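Local atomic coordinates of centrosomal protein 43 (Homo sapiens, PDB entry 2D68), a protein that is required for anchoring microtubules to centrosomes and for forming cilia, and acts as a homodimer that joins CEP350 and MAPRE1 in a ternary complex. Residues K10-T15 against R19-L24; G53-A58 against I63-G68. All blocks are in the same frame, centred on the assembly; numbering follows the deposited sequence.

Contact 1 (K10-T15 against R19-L24); sequences KKFLNT and RLVASL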
# COMPACT_ATOMS: atom_id res chain seq x y z
N LYS B 10 8.81 9.28 -9.54
CA LYS B 10 8.44 9.40 -10.95
C LYS B 10 8.94 8.19 -11.74
O LYS B 10 8.18 7.60 -12.52
CB LYS B 10 8.97 10.71 -11.57
CG LYS B 10 8.61 10.88 -13.04
CD LYS B 10 9.14 12.19 -13.60
CE LYS B 10 8.81 12.31 -15.08
NZ LYS B 10 9.08 13.68 -15.55
N LYS B 11 10.20 7.82 -11.52
CA LYS B 11 10.79 6.66 -12.19
C LYS B 11 10.06 5.39 -11.78
O LYS B 11 9.81 4.52 -12.61
CB LYS B 11 12.29 6.54 -11.88
CG LYS B 11 13.16 7.57 -12.64
CD LYS B 11 14.64 7.47 -12.25
CE LYS B 11 15.46 8.65 -12.83
NZ LYS B 11 15.16 8.95 -14.26
N PHE B 12 9.71 5.30 -10.50
CA PHE B 12 9.00 4.15 -9.96
C PHE B 12 7.64 4.00 -10.61
O PHE B 12 7.27 2.91 -11.05
CB PHE B 12 8.86 4.33 -8.44
CG PHE B 12 8.14 3.21 -7.73
CD1 PHE B 12 8.81 2.04 -7.38
CD2 PHE B 12 6.81 3.37 -7.35
CE1 PHE B 12 8.14 1.03 -6.68
CE2 PHE B 12 6.14 2.36 -6.66
CZ PHE B 12 6.80 1.20 -6.31
N LEU B 13 6.89 5.10 -10.71
CA LEU B 13 5.58 5.10 -11.35
C LEU B 13 5.64 4.86 -12.86
O LEU B 13 4.65 4.52 -13.48
CB LEU B 13 4.80 6.38 -11.05
CG LEU B 13 4.37 6.63 -9.60
CD1 LEU B 13 3.68 7.97 -9.52
CD2 LEU B 13 3.44 5.52 -9.09
N ASN B 14 6.82 5.04 -13.45
CA ASN B 14 7.01 4.76 -14.86
C ASN B 14 7.38 3.30 -15.14
O ASN B 14 7.68 2.93 -16.27
CB ASN B 14 8.03 5.72 -15.47
CG ASN B 14 8.02 5.72 -16.99
OD1 ASN B 14 6.95 5.70 -17.62
ND2 ASN B 14 9.21 5.74 -17.59
N THR B 15 7.34 2.48 -14.09
CA THR B 15 7.45 1.03 -14.22
C THR B 15 6.09 0.36 -14.00
O THR B 15 5.25 0.86 -13.23
CB THR B 15 8.46 0.42 -13.22
OG1 THR B 15 7.95 0.54 -11.88
CG2 THR B 15 9.81 1.13 -13.29
N ARG B 19 3.78 1.23 -10.71
CA ARG B 19 2.46 1.79 -10.84
C ARG B 19 1.42 0.88 -10.16
O ARG B 19 0.47 1.38 -9.53
CB ARG B 19 2.12 2.05 -12.31
CG ARG B 19 1.02 3.05 -12.46
CD ARG B 19 0.79 3.46 -13.90
NE ARG B 19 -0.49 4.16 -13.96
CZ ARG B 19 -0.63 5.47 -13.78
NH1 ARG B 19 0.44 6.24 -13.56
NH2 ARG B 19 -1.84 6.00 -13.84
N LEU B 20 1.61 -0.43 -10.26
CA LEU B 20 0.71 -1.37 -9.57
C LEU B 20 0.81 -1.22 -8.04
O LEU B 20 -0.21 -1.15 -7.36
CB LEU B 20 1.03 -2.81 -10.01
CG LEU B 20 0.21 -3.92 -9.39
CD1 LEU B 20 -1.29 -3.66 -9.51
CD2 LEU B 20 0.60 -5.24 -10.06
N VAL B 21 2.03 -1.16 -7.52
CA VAL B 21 2.22 -0.91 -6.07
C VAL B 21 1.49 0.36 -5.62
O VAL B 21 0.68 0.34 -4.66
CB VAL B 21 3.72 -0.79 -5.73
CG1 VAL B 21 3.90 -0.31 -4.30
CG2 VAL B 21 4.40 -2.15 -5.89
N ALA B 22 1.76 1.47 -6.32
CA ALA B 22 1.15 2.74 -5.91
C ALA B 22 -0.37 2.72 -6.02
O ALA B 22 -1.07 3.22 -5.14
CB ALA B 22 1.74 3.91 -6.70
N SER B 23 -0.88 2.11 -7.09
CA SER B 23 -2.33 1.95 -7.25
C SER B 23 -2.94 1.14 -6.10
O SER B 23 -4.02 1.47 -5.60
CB SER B 23 -2.64 1.27 -8.59
OG SER B 23 -2.19 2.06 -9.68
N LEU B 24 -2.24 0.09 -5.65
CA LEU B 24 -2.72 -0.69 -4.50
C LEU B 24 -2.75 0.13 -3.21
O LEU B 24 -3.67 -0.03 -2.38
CB LEU B 24 -1.87 -1.95 -4.30
CG LEU B 24 -2.10 -3.07 -5.32
CD1 LEU B 24 -0.92 -4.03 -5.29
CD2 LEU B 24 -3.43 -3.80 -5.09
O HOH W 1 3.08 6.37 -14.31
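F12 swings its ring away from its own backbone N (chi1 180°) and thereby delivers CZ to V21, while L13, with CG trans to its carbonyl carbon (chi1 -66°), sends CD2 to A22. The two residues close a tight corner between helix 7-13 and helix 16-31 in the FOP N-terminal dimerisation domain, a member of the LisH clan. V21 meets the phenyl ring at its edge: CZ lies 3.7 Å from V21 CB, CG1 sits near the ring plane, and the two side chains cross at about a right angle. F28 and F32 of the second subunit also pack on F12, F32 ring to ring with the planes about 50° apart, so this intrachain joint is part of the dimer interface. L13 CD2 presses on A22 CB at 3.3 Å, closer than usual for two methyl groups.

The turn itself is fixed by T15, the N-cap of helix 16-31. Its carbonyl O accepts R19 N at 2.9 Å in a nearly straight bond, the first turn of the new helix. Its OG1 does double duty: it caps G18 N and bonds F12 O, which lies 2.6 Å away and also takes T15 N. The end of helix 7-13 and the start of the next helix are thus tied through one hydroxyl. R19 runs extended past the carbonyl of L13 toward its main polar partner, E52, which makes a salt bridge with NE. The guanidinium also reaches back through a water, which donates to L13 O at 2.6 Å and accepts from R19 NH1 at 2.7 Å.

Contact 2 (G53-A58 against I63-G68); sequences GRENLA and IIEAEG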
# COMPACT_ATOMS: atom_id res chain seq x y z
N GLY B 53 -7.95 1.67 -11.05
CA GLY B 53 -8.99 1.28 -10.10
C GLY B 53 -8.85 -0.13 -9.57
O GLY B 53 -8.20 -0.98 -10.17
N ARG B 54 -9.53 -0.38 -8.45
CA ARG B 54 -9.52 -1.70 -7.82
C ARG B 54 -9.71 -2.88 -8.78
O ARG B 54 -8.95 -3.85 -8.73
CB ARG B 54 -10.61 -1.76 -6.75
CG ARG B 54 -10.67 -3.10 -6.04
CD ARG B 54 -11.79 -3.14 -5.05
NE ARG B 54 -11.92 -4.49 -4.51
CZ ARG B 54 -11.68 -4.84 -3.25
NH1 ARG B 54 -11.28 -3.93 -2.36
NH2 ARG B 54 -11.84 -6.11 -2.89
N GLU B 55 -10.73 -2.84 -9.64
CA GLU B 55 -11.01 -4.02 -10.48
C GLU B 55 -10.00 -4.20 -11.63
O GLU B 55 -9.69 -5.32 -12.03
CB GLU B 55 -12.46 -4.01 -10.99
CG GLU B 55 -13.52 -3.70 -9.91
CD GLU B 55 -13.37 -4.53 -8.64
OE1 GLU B 55 -12.77 -5.64 -8.68
OE2 GLU B 55 -13.89 -4.08 -7.59
N ASN B 56 -9.45 -3.08 -12.09
CA ASN B 56 -8.31 -3.09 -13.01
C ASN B 56 -7.14 -3.81 -12.34
O ASN B 56 -6.51 -4.71 -12.92
CB ASN B 56 -7.98 -1.63 -13.36
CG ASN B 56 -6.76 -1.48 -14.25
OD1 ASN B 56 -5.72 -2.09 -14.03
ND2 ASN B 56 -6.88 -0.60 -15.22
N LEU B 57 -6.84 -3.42 -11.10
CA LEU B 57 -5.74 -4.05 -10.38
C LEU B 57 -5.99 -5.54 -10.15
O LEU B 57 -5.08 -6.34 -10.33
CB LEU B 57 -5.54 -3.36 -9.03
CG LEU B 57 -5.29 -1.86 -9.12
CD1 LEU B 57 -5.16 -1.32 -7.72
CD2 LEU B 57 -4.07 -1.51 -9.92
N ALA B 58 -7.21 -5.90 -9.76
CA ALA B 58 -7.53 -7.30 -9.51
C ALA B 58 -7.34 -8.13 -10.78
O ALA B 58 -6.75 -9.21 -10.74
CB ALA B 58 -8.94 -7.44 -8.98
N ILE B 63 -6.72 -11.81 -9.48
CA ILE B 63 -7.66 -11.98 -8.38
C ILE B 63 -9.11 -11.91 -8.89
O ILE B 63 -9.47 -11.00 -9.63
CB ILE B 63 -7.39 -10.94 -7.26
CG1 ILE B 63 -6.02 -11.24 -6.64
CG2 ILE B 63 -8.50 -10.92 -6.22
CD1 ILE B 63 -5.44 -10.11 -5.80
N ILE B 64 -9.92 -12.89 -8.49
CA ILE B 64 -11.34 -12.92 -8.87
C ILE B 64 -12.16 -12.37 -7.70
O ILE B 64 -12.14 -12.94 -6.61
CB ILE B 64 -11.80 -14.37 -9.22
CG1 ILE B 64 -10.91 -15.01 -10.29
CG2 ILE B 64 -13.28 -14.38 -9.64
CD1 ILE B 64 -10.93 -16.55 -10.27
N GLU B 65 -12.89 -11.27 -7.90
CA GLU B 65 -13.75 -10.78 -6.80
C GLU B 65 -14.76 -11.84 -6.37
O GLU B 65 -15.42 -12.49 -7.20
CB GLU B 65 -14.52 -9.49 -7.13
CG GLU B 65 -13.65 -8.30 -7.39
CD GLU B 65 -13.01 -7.63 -6.15
OE1 GLU B 65 -13.00 -8.14 -5.00
OE2 GLU B 65 -12.45 -6.56 -6.37
N ALA B 66 -14.87 -11.99 -5.06
CA ALA B 66 -15.79 -12.96 -4.47
C ALA B 66 -16.17 -12.47 -3.08
O ALA B 66 -15.67 -11.43 -2.62
CB ALA B 66 -15.13 -14.34 -4.42
N GLU B 67 -17.08 -13.17 -2.40
CA GLU B 67 -17.50 -12.71 -1.10
C GLU B 67 -16.28 -12.57 -0.17
O GLU B 67 -16.24 -11.69 0.68
CB GLU B 67 -18.62 -13.60 -0.53
CG GLU B 67 -18.19 -14.74 0.39
CD GLU B 67 -19.39 -15.42 1.04
OE1 GLU B 67 -19.20 -16.07 2.10
OE2 GLU B 67 -20.51 -15.30 0.51
N GLY B 68 -15.28 -13.42 -0.39
CA GLY B 68 -14.06 -13.44 0.42
C GLY B 68 -13.00 -12.39 0.12
O GLY B 68 -12.01 -12.30 0.85
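R54 meets E65 through a side chain that leaves CB with CG opposite the backbone N (chi1 -180°) and stays extended as far as NE. CG and CD run past E65 OE2, CD 3.7 Å from it. NE then donates to E65 OE2 at 2.8 Å, and NH2 donates to E65 OE1 at 3.1 Å, both bonds almost straight. The arginine therefore grips the carboxylate side-on, one nitrogen to each oxygen, with the guanidinium and carboxylate planes only 17° apart. OE1 uses its syn lone pair; OE2 is also met on its syn side, though NE stands somewhat out of the carboxylate plane. NH1 turns to E27 of helix 16-31 and to the carbonyl of G72, and NH2 also serves the carbonyl of T69, so the whole guanidinium is held in place.

E65 bends at chi2 to bring its carboxylate up to the arginine, and T69 OG1 adds a further bond to OE1. E55, likewise bent, crosses E65 at about a right angle, its carboxylate turned 62° against the other. E55 OE1 lies 2.5 Å from E65 OE2, a separation so short that a proton may be shared between the acids; R54, whose NE is a long 3.7 Å from E55 OE2, would probably offset the remaining charge. A58 O accepts I63 N at 2.9 Å. A58 CB packs 4.2 Å from I63 CB, and W82 of the second subunit also packs on I63. R54, E55 and E65 form a salt-bridge network; with the A58–I63 bond it fastens the connection after helix 54-61 back onto that helix within the all-helical dimerisation domain.

Contact 1 closes before contact 2 opens, and their centres lie about 19 Å apart on opposite sides of the chain's centre. L57 joins them: its CD2 packs 3.4 Å from S23 CB and 3.5 Å from L20 CD1, and L57 CD1 comes within 3.8 Å of L24 N, bringing helix 54-61 against helix 16-31. The salt bridges of R19 and R54 likewise lie between helix 16-31 and the region of helix 54-61. Both contacts also touch the second subunit, contact 1 through F12, L20, V21 and L24, contact 2 through I63. Both thus lie partly at the dimer interface, consistent with the homodimeric state of the protein.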